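Long-range contacts in SAM dependent methyltransferase (Aquifex aeolicus, PDB 3DH0), which binds S-adenosylmethionine and probably uses it as the methyl donor in a methyl-transfer reaction whose acceptor is not identified: residues 25-30 against 52-57; 108-113 against 137-142. One frame throughout, in Å; residues are numbered along the deposited sequence.

In the fold
Both contacts belong to the Rossmann-like fold of a SAM-dependent methyltransferase. Contact 1 joins two helices, 26-33 and 52-59, lying on one face of the sheet; contact 2 joins strands 107-113 and 137-144 beneath them. Their centres are 12 Å apart, and three packing contacts bind the layers together: V29 CG1 lies 3.5 Å from I142 CD1, L55 CD1 lies 3.9 Å from F111 CD2, and L30 CD2 lies 4.2 Å from F111 CD1. The ligand sits at the C-terminal end of strand 107-113, where A113 O accepts a bond from the SAM amino group. Contact 1 stands farther off, the side chain of L55 being about 8 Å from the bound SAM.

Contact 1: residues 25-30 against 52-57; sequences DPEKVL and LPYLSK
Y54 is the first residue of 52-57 to meet the other helix, and it carries the largest share of the contact. Its CG stands anti to the carbonyl carbon (chi1 -62°), which brings one ring face under the pyrrolidine of P26. P26 CB sits 3.4 Å above the plane of the Y54 ring, over its centre, in a CH-pi contact 13° off the ring normal, and P26 CG leans toward the CZ end. At the root of the tyrosine, Y54 CB meets L30 CD1 at 4.1 Å, the two side chains crossing at about a right angle. An alanine in place of Y54 would lose the ring under P26 and would probably loosen the packing between the helix starts. These are two helices on the same side of a Rossmann-like methyltransferase sheet; the axes of 26-30 and 52-57 come within 9.9 Å and run 49° apart. The 26-33 helix begins with D25 as N-cap: its OD2 accepts from K28 N at 3.0 Å, met from above the carboxylate plane. Next along, L55 also has CG anti to its carbonyl carbon, and its CD2 branch reaches L30 CD2 at 3.5 Å, again nearly perpendicular; L55 then continues down onto V65 and D43 of the sheet. The exposed K57 closes the outer side. Its chain runs fully extended, with CG anti to the backbone N, and crosses obliquely to the E27 carboxylate. Both bonds of this salt bridge are weak, K57 NZ lying 3.3 Å from E27 OE1 and 3.4 Å from E27 OE2.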
# COMPACT_ATOMS: atom_id res chain seq x y z
N ASP A 25 10.43 7.74 6.60
CA ASP A 25 9.78 9.01 6.27
C ASP A 25 8.78 8.75 5.13
O ASP A 25 9.17 8.34 4.04
CB ASP A 25 10.81 10.04 5.82
CG ASP A 25 10.23 11.41 5.69
OD1 ASP A 25 10.60 12.28 6.51
OD2 ASP A 25 9.40 11.62 4.79
N PRO A 26 7.49 8.97 5.38
CA PRO A 26 6.46 8.75 4.37
C PRO A 26 6.66 9.44 3.03
O PRO A 26 6.71 8.75 2.00
CB PRO A 26 5.19 9.21 5.08
CG PRO A 26 5.46 8.82 6.47
CD PRO A 26 6.87 9.31 6.68
N GLU A 27 6.79 10.77 2.99
CA GLU A 27 6.96 11.39 1.69
C GLU A 27 8.33 11.27 1.07
O GLU A 27 8.48 11.40 -0.15
CB GLU A 27 6.51 12.85 1.66
CG GLU A 27 6.80 13.71 2.86
CD GLU A 27 6.14 15.09 2.69
OE1 GLU A 27 6.43 15.76 1.67
OE2 GLU A 27 5.33 15.50 3.55
N LYS A 28 9.33 10.99 1.89
CA LYS A 28 10.67 10.83 1.36
C LYS A 28 10.62 9.57 0.51
O LYS A 28 11.01 9.58 -0.66
CB LYS A 28 11.70 10.67 2.48
CG LYS A 28 13.11 10.46 1.96
CD LYS A 28 14.18 10.76 3.00
CE LYS A 28 15.57 10.67 2.36
NZ LYS A 28 16.68 10.75 3.35
N VAL A 29 10.13 8.50 1.10
CA VAL A 29 10.03 7.22 0.41
C VAL A 29 9.15 7.28 -0.84
O VAL A 29 9.55 6.77 -1.89
CB VAL A 29 9.50 6.13 1.36
CG1 VAL A 29 9.28 4.82 0.61
CG2 VAL A 29 10.48 5.92 2.48
N LEU A 30 7.98 7.89 -0.74
CA LEU A 30 7.06 7.99 -1.88
C LEU A 30 7.66 8.74 -3.05
O LEU A 30 7.62 8.28 -4.20
CB LEU A 30 5.76 8.69 -1.48
CG LEU A 30 4.79 8.01 -0.51
CD1 LEU A 30 3.84 9.06 0.04
CD2 LEU A 30 4.04 6.91 -1.23
N LEU A 52 -2.49 8.02 4.42
CA LEU A 52 -3.37 8.77 3.53
C LEU A 52 -3.08 10.27 3.45
O LEU A 52 -3.14 10.87 2.37
CB LEU A 52 -4.84 8.52 3.89
CG LEU A 52 -5.44 7.17 3.41
CD1 LEU A 52 -6.92 7.07 3.78
CD2 LEU A 52 -5.26 7.04 1.91
N PRO A 53 -2.80 10.91 4.59
CA PRO A 53 -2.51 12.35 4.52
C PRO A 53 -1.33 12.63 3.59
O PRO A 53 -1.23 13.70 2.99
CB PRO A 53 -2.19 12.70 5.97
CG PRO A 53 -3.11 11.79 6.72
CD PRO A 53 -2.95 10.47 5.99
N TYR A 54 -0.44 11.65 3.49
CA TYR A 54 0.75 11.76 2.67
C TYR A 54 0.45 11.64 1.20
O TYR A 54 0.71 12.55 0.44
CB TYR A 54 1.75 10.70 3.11
CG TYR A 54 2.16 10.91 4.54
CD1 TYR A 54 3.05 11.93 4.87
CD2 TYR A 54 1.58 10.18 5.58
CE1 TYR A 54 3.35 12.23 6.18
CE2 TYR A 54 1.87 10.47 6.91
CZ TYR A 54 2.76 11.51 7.20
OH TYR A 54 3.04 11.85 8.50
N LEU A 55 -0.08 10.49 0.82
CA LEU A 55 -0.47 10.23 -0.56
C LEU A 55 -1.34 11.38 -1.07
O LEU A 55 -1.18 11.86 -2.18
CB LEU A 55 -1.25 8.93 -0.61
CG LEU A 55 -0.51 7.68 -0.13
CD1 LEU A 55 -1.49 6.54 0.07
CD2 LEU A 55 0.59 7.32 -1.14
N SER A 56 -2.27 11.81 -0.23
CA SER A 56 -3.17 12.89 -0.57
C SER A 56 -2.37 14.14 -0.95
O SER A 56 -2.58 14.74 -2.01
CB SER A 56 -4.08 13.19 0.62
OG SER A 56 -5.05 14.15 0.31
N LYS A 57 -1.46 14.53 -0.07
CA LYS A 57 -0.66 15.71 -0.30
C LYS A 57 0.14 15.64 -1.58
O LYS A 57 0.17 16.60 -2.36
CB LYS A 57 0.29 15.94 0.87
CG LYS A 57 1.13 17.20 0.72
CD LYS A 57 2.34 17.21 1.64
CE LYS A 57 3.18 18.48 1.44
NZ LYS A 57 4.49 18.44 2.18

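Contact 2: residues 108-113 against 137-142; sequences DFIFMA and AYLAII. With SAM (S-adenosylmethionine), chain C.
F109 and F111 both hold CG anti to the backbone N (chi1 -158° and 176°), and on the face shared with Y138, A140 and I142 this carries the F109 ring across to A140 and turns one edge of F111 toward I142. The F109 ring brings CE2 to 3.7 Å from A140 CB, while F111 points its CE1 edge at I142 CD1, which lies near the ring plane. Y138 turns the other way, CG anti to its carbonyl carbon, so its ring edge passes D108 O with CD1 at 3.5 Å. On the opposite face, L139 has CG anti to the backbone N and lays CD1 against I110 CG2 at 3.8 Å; M112, bent at its last torsion, folds CE back to L139 CD1.

Segments 109-113 and 137-142 pair as parallel strands, their axes 4.7 Å apart at closest, neighbours in the seven-stranded methyltransferase sheet. Five bonds alternate in direction, from Y138 N to D108 O through to I142 N to M112 O. Straightest at the acceptor is A140 N to I110 O, 2.6 Å and nearly along the C=O axis; I142 N instead meets M112 O from above the carbonyl plane. Backbone bonds with T40, L42 and V44 take the other edge, at F109 and F111, and T40 N also holds D108 OD2. F33 of helix 26-33 packs on F109 and A140.

At the last paired residue of 108-113, A113 O accepts from the SAM amino nitrogen at 2.8 Å. The strand pairing ends with this carbonyl directed at the ligand, and its partial negative charge would probably suit an amino group carrying a positive one.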
# COMPACT_ATOMS: atom_id res chain seq x y z
N ASP A 108 -2.26 4.95 -11.63
CA ASP A 108 -0.90 5.22 -12.06
C ASP A 108 0.13 4.69 -11.07
O ASP A 108 1.21 4.21 -11.44
CB ASP A 108 -0.72 6.73 -12.23
CG ASP A 108 -1.74 7.33 -13.19
OD1 ASP A 108 -1.72 6.96 -14.38
OD2 ASP A 108 -2.56 8.16 -12.74
N PHE A 109 -0.23 4.77 -9.80
CA PHE A 109 0.63 4.34 -8.71
C PHE A 109 -0.11 3.38 -7.78
O PHE A 109 -1.26 3.62 -7.42
CB PHE A 109 1.06 5.58 -7.92
CG PHE A 109 2.30 5.39 -7.13
CD1 PHE A 109 3.54 5.73 -7.67
CD2 PHE A 109 2.25 4.86 -5.85
CE1 PHE A 109 4.72 5.54 -6.94
CE2 PHE A 109 3.41 4.66 -5.10
CZ PHE A 109 4.66 5.00 -5.66
N ILE A 110 0.55 2.30 -7.41
CA ILE A 110 -0.03 1.33 -6.49
C ILE A 110 0.89 1.24 -5.28
O ILE A 110 2.05 0.86 -5.39
CB ILE A 110 -0.16 -0.06 -7.13
CG1 ILE A 110 -0.98 0.02 -8.42
CG2 ILE A 110 -0.86 -1.01 -6.16
CD1 ILE A 110 -0.81 -1.19 -9.32
N PHE A 111 0.37 1.60 -4.12
CA PHE A 111 1.13 1.60 -2.88
C PHE A 111 0.59 0.52 -1.95
O PHE A 111 -0.58 0.54 -1.58
CB PHE A 111 1.01 2.97 -2.23
CG PHE A 111 1.67 3.08 -0.90
CD1 PHE A 111 3.03 2.87 -0.76
CD2 PHE A 111 0.93 3.48 0.21
CE1 PHE A 111 3.66 3.05 0.46
CE2 PHE A 111 1.54 3.66 1.44
CZ PHE A 111 2.91 3.45 1.57
N MET A 112 1.45 -0.43 -1.59
CA MET A 112 1.04 -1.50 -0.70
C MET A 112 1.91 -1.50 0.55
O MET A 112 2.98 -2.11 0.57
CB MET A 112 1.16 -2.83 -1.44
CG MET A 112 -0.02 -3.75 -1.22
SD MET A 112 0.12 -5.31 -2.10
CE MET A 112 0.16 -4.78 -3.76
N ALA A 113 1.46 -0.81 1.60
CA ALA A 113 2.24 -0.73 2.84
C ALA A 113 1.87 -1.74 3.92
O ALA A 113 0.82 -1.64 4.54
CB ALA A 113 2.18 0.68 3.40
N ALA A 137 1.79 2.41 -15.07
CA ALA A 137 1.74 2.07 -13.64
C ALA A 137 2.96 1.55 -12.90
O ALA A 137 3.64 0.62 -13.34
CB ALA A 137 0.57 1.10 -13.39
N TYR A 138 3.20 2.17 -11.74
CA TYR A 138 4.30 1.79 -10.84
C TYR A 138 3.73 1.10 -9.61
O TYR A 138 2.67 1.47 -9.11
CB TYR A 138 5.08 3.02 -10.34
CG TYR A 138 5.50 4.04 -11.38
CD1 TYR A 138 4.56 4.90 -11.96
CD2 TYR A 138 6.85 4.21 -11.71
CE1 TYR A 138 4.95 5.91 -12.83
CE2 TYR A 138 7.25 5.23 -12.59
CZ TYR A 138 6.30 6.08 -13.14
OH TYR A 138 6.68 7.13 -13.96
N LEU A 139 4.43 0.09 -9.12
CA LEU A 139 3.99 -0.64 -7.93
C LEU A 139 5.00 -0.47 -6.78
O LEU A 139 6.16 -0.85 -6.89
CB LEU A 139 3.83 -2.12 -8.28
CG LEU A 139 3.64 -3.12 -7.14
CD1 LEU A 139 2.56 -2.67 -6.18
CD2 LEU A 139 3.28 -4.45 -7.73
N ALA A 140 4.55 0.11 -5.66
CA ALA A 140 5.42 0.31 -4.51
C ALA A 140 5.01 -0.56 -3.33
O ALA A 140 4.05 -0.25 -2.63
CB ALA A 140 5.41 1.77 -4.11
N ILE A 141 5.75 -1.62 -3.09
CA ILE A 141 5.44 -2.53 -1.99
C ILE A 141 6.43 -2.39 -0.83
O ILE A 141 7.63 -2.59 -1.00
CB ILE A 141 5.44 -3.99 -2.50
CG1 ILE A 141 4.44 -4.12 -3.65
CG2 ILE A 141 5.10 -4.95 -1.37
CD1 ILE A 141 4.35 -5.49 -4.24
N ILE A 142 5.92 -2.05 0.35
CA ILE A 142 6.76 -1.88 1.54
C ILE A 142 6.38 -2.82 2.68
O ILE A 142 5.23 -2.85 3.10
CB ILE A 142 6.68 -0.41 2.06
CG1 ILE A 142 7.25 0.55 1.01
CG2 ILE A 142 7.45 -0.27 3.37
CD1 ILE A 142 7.32 2.00 1.45
N SAM C . -1.09 0.09 5.57
CA SAM C . -1.74 0.50 6.85
C SAM C . -0.93 1.59 7.52
O SAM C . 0.09 1.99 6.97
OXT SAM C . -1.41 2.03 8.62
CB SAM C . -1.84 -0.70 7.79
CG SAM C . -2.32 -1.87 7.03
SD SAM C . -2.55 -3.47 7.84
CE SAM C . -0.86 -3.99 8.16
C5' SAM C . -3.09 -4.42 6.50
C4' SAM C . -4.52 -4.18 6.05
O4' SAM C . -4.68 -5.01 4.91
C3' SAM C . -5.57 -4.74 7.03
O3' SAM C . -6.24 -3.56 7.57
C2' SAM C . -6.56 -5.51 6.18
O2' SAM C . -7.94 -5.33 6.41
C1' SAM C . -6.02 -5.22 4.75
N9 SAM C . -6.14 -6.28 3.76
C8 SAM C . -5.86 -7.63 3.86
N7 SAM C . -6.06 -8.28 2.76
C5 SAM C . -6.51 -7.30 1.87
C6 SAM C . -6.90 -7.35 0.50
N6 SAM C . -6.89 -8.51 -0.21
N1 SAM C . -7.29 -6.17 -0.12
C2 SAM C . -7.29 -5.04 0.62
N3 SAM C . -6.94 -4.89 1.90
C4 SAM C . -6.56 -6.07 2.47